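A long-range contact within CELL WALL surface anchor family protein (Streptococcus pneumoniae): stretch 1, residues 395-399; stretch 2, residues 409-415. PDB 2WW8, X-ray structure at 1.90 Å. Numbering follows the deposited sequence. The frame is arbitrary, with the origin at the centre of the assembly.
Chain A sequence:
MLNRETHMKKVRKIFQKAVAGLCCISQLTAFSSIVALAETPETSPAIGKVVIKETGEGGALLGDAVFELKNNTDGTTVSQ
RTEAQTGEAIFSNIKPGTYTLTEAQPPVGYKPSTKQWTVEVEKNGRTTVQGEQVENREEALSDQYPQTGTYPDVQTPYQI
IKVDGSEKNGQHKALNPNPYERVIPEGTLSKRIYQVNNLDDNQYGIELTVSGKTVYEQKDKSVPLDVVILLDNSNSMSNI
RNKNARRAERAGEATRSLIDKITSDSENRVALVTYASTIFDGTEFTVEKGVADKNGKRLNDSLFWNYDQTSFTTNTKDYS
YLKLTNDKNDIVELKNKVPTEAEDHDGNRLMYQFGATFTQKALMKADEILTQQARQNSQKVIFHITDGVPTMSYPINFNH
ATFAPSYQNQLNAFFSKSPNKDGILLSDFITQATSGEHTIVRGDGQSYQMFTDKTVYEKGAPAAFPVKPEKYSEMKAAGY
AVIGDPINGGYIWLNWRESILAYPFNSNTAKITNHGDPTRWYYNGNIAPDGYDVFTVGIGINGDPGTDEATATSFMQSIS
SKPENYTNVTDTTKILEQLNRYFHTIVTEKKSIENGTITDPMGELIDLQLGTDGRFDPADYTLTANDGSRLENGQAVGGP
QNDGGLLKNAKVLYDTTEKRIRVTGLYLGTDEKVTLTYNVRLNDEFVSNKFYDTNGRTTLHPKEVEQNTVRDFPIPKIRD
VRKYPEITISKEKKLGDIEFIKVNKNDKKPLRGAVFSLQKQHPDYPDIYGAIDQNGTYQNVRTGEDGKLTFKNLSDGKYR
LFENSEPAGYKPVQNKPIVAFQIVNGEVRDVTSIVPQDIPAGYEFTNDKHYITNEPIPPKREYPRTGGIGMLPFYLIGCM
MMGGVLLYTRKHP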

# COMPACT_ATOMS: atom_id res chain seq x y z
N PRO A 395 -13.10 38.66 -41.90
CA PRO A 395 -13.18 39.15 -43.28
C PRO A 395 -11.76 39.50 -43.79
O PRO A 395 -10.93 40.03 -43.05
CB PRO A 395 -14.07 40.42 -43.17
CG PRO A 395 -13.80 40.95 -41.78
CD PRO A 395 -13.60 39.65 -40.93
N ILE A 396 -11.52 39.20 -45.06
CA ILE A 396 -10.39 39.69 -45.79
C ILE A 396 -10.67 41.19 -46.01
O ILE A 396 -11.84 41.60 -46.29
CB ILE A 396 -10.33 38.94 -47.09
CG1 ILE A 396 -10.14 37.45 -46.74
CG2 ILE A 396 -9.28 39.53 -48.09
CD1 ILE A 396 -10.24 36.52 -47.94
N ASN A 397 -9.62 41.99 -45.84
CA ASN A 397 -9.75 43.45 -45.78
C ASN A 397 -9.76 44.07 -47.18
O ASN A 397 -8.83 44.76 -47.54
CB ASN A 397 -8.65 44.02 -44.86
CG ASN A 397 -8.69 45.53 -44.74
OD1 ASN A 397 -9.74 46.11 -44.65
ND2 ASN A 397 -7.54 46.18 -44.80
N PHE A 398 -10.80 43.80 -47.97
CA PHE A 398 -10.96 44.45 -49.29
C PHE A 398 -11.13 45.96 -49.21
O PHE A 398 -11.80 46.47 -48.31
CB PHE A 398 -12.14 43.82 -50.06
CG PHE A 398 -11.86 42.40 -50.55
CD1 PHE A 398 -10.90 42.16 -51.52
CD2 PHE A 398 -12.55 41.32 -50.04
CE1 PHE A 398 -10.63 40.87 -51.96
CE2 PHE A 398 -12.30 39.98 -50.45
CZ PHE A 398 -11.35 39.77 -51.44
N ASN A 399 -10.54 46.66 -50.17
CA ASN A 399 -10.67 48.11 -50.35
C ASN A 399 -11.84 48.45 -51.28
O ASN A 399 -11.89 47.97 -52.42
CB ASN A 399 -9.34 48.64 -50.90
CG ASN A 399 -9.25 50.16 -50.91
OD1 ASN A 399 -10.21 50.90 -50.67
ND2 ASN A 399 -8.07 50.65 -51.24
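Stretch 2, residues 409-415: NQLNAFF

Stretch 2 is a segment of α-helix that begins before Asn 409 and continues beyond Phe 415, and it packs on stretch 1, an irregular segment without helix or strand. Within the helix the i to i+4 pattern is regular: Ala 413 N bonds to Asn 409 O at 3.0 Å, Phe 414 N to Gln 410 O at 3.1 Å, and Phe 415 N to Leu 411 O at 2.9 Å. Stretch 1 is largely extended; its one internal backbone hydrogen bond, from Phe 398 N to Ile 396 O at 3.0 Å, is weak and accompanies a local bend at Asn 397, where phi/psi is -85/67. The backbones come closest at Phe 398 and Gln 410, whose CA atoms are 7.0 Å apart. The two segments run in broadly opposite senses, so that Asn 399 meets the earlier part of the helix at Gln 410, while Ile 396 lies against Leu 411 and Phe 414. The contact buries 300 Å², both sides summed.

The polar part of the contact is a pair of hydrogen bonds between one side chain and one backbone residue. The amide of Gln 410 reaches the main chain of Asn 399 and uses both of its ends: Gln 410 OE1 accepts from Asn 399 N at 2.8 Å, and Gln 410 NE2 donates to Asn 399 O at 2.9 Å. Both N-H...O angles are 170°, so the bonds are nearly linear, and the side-chain amide pairs with both the N and the O of Asn 399. Gln 410, with its CB directed toward stretch 1, is well placed for this; its NE2 also forms a hydrogen bond elsewhere in the structure.

Apolar contacts extend from this polar site along the helix. Phe 414, one turn after Gln 410, also directs its CB toward stretch 1, and Phe 414 CE2 lies 3.5 Å from Ile 396 CG2. Phe 414 CE2 is also 4.3 Å from Phe 398 CD1, an oblique approach of the two rings. Leu 411 contributes from the flank: Leu 411 CB is 4.2 Å from Phe 398 CE1, at the edge of that ring, and Leu 411 CD1 is 4.4 Å from Ile 396 CD1.

Two oxygens also lie at ring edges. Gln 410 OE1 is 3.7 Å from Phe 398 CD1, and Asn 397 O is 3.6 Å from Phe 414 CZ, each near the plane of the ring. Asn 409, Asn 412 and Ala 413 make no contact with stretch 1, their side chains being out of reach of it.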

# COMPACT_ATOMS: atom_id res chain seq x y z
N ASN A 409 -7.71 41.42 -58.42
CA ASN A 409 -6.40 42.09 -58.32
C ASN A 409 -6.00 42.28 -56.84
O ASN A 409 -4.86 42.00 -56.44
CB ASN A 409 -6.34 43.39 -59.12
CG ASN A 409 -6.19 43.14 -60.65
OD1 ASN A 409 -5.70 42.11 -61.08
ND2 ASN A 409 -6.61 44.11 -61.44
N GLN A 410 -6.98 42.68 -56.03
CA GLN A 410 -6.69 42.91 -54.63
C GLN A 410 -6.29 41.61 -53.99
O GLN A 410 -5.34 41.55 -53.20
CB GLN A 410 -7.87 43.52 -53.90
CG GLN A 410 -8.11 44.97 -54.29
CD GLN A 410 -9.16 45.59 -53.39
OE1 GLN A 410 -9.18 45.32 -52.19
NE2 GLN A 410 -10.02 46.43 -53.93
N LEU A 411 -7.05 40.56 -54.31
CA LEU A 411 -6.78 39.32 -53.66
C LEU A 411 -5.45 38.76 -54.17
O LEU A 411 -4.72 38.14 -53.42
CB LEU A 411 -7.91 38.34 -53.94
CG LEU A 411 -7.96 36.98 -53.28
CD1 LEU A 411 -8.01 37.12 -51.72
CD2 LEU A 411 -9.22 36.22 -53.79
N ASN A 412 -5.15 38.93 -55.44
CA ASN A 412 -3.91 38.38 -55.95
C ASN A 412 -2.74 39.08 -55.26
O ASN A 412 -1.71 38.42 -55.06
CB ASN A 412 -3.75 38.66 -57.43
CG ASN A 412 -4.62 37.82 -58.33
OD1 ASN A 412 -5.23 36.84 -57.90
ND2 ASN A 412 -4.66 38.23 -59.60
N ALA A 413 -2.87 40.39 -54.94
CA ALA A 413 -1.80 41.12 -54.24
C ALA A 413 -1.65 40.58 -52.80
O ALA A 413 -0.51 40.37 -52.34
CB ALA A 413 -1.96 42.66 -54.30
N PHE A 414 -2.75 40.29 -52.12
CA PHE A 414 -2.71 39.60 -50.82
C PHE A 414 -2.01 38.25 -50.91
O PHE A 414 -1.25 37.95 -49.99
CB PHE A 414 -4.10 39.32 -50.19
CG PHE A 414 -4.89 40.56 -49.91
CD1 PHE A 414 -4.28 41.75 -49.57
CD2 PHE A 414 -6.27 40.52 -49.96
CE1 PHE A 414 -5.04 42.87 -49.32
CE2 PHE A 414 -7.05 41.66 -49.69
CZ PHE A 414 -6.44 42.82 -49.35
N PHE A 415 -2.28 37.44 -51.94
CA PHE A 415 -1.65 36.10 -52.03
C PHE A 415 -0.15 36.32 -52.23
O PHE A 415 0.65 35.56 -51.73
CB PHE A 415 -2.14 35.26 -53.21
CG PHE A 415 -3.52 34.69 -53.04
CD1 PHE A 415 -3.99 34.31 -51.83
CD2 PHE A 415 -4.35 34.61 -54.16
CE1 PHE A 415 -5.27 33.79 -51.66
CE2 PHE A 415 -5.64 34.12 -54.04
CZ PHE A 415 -6.09 33.71 -52.77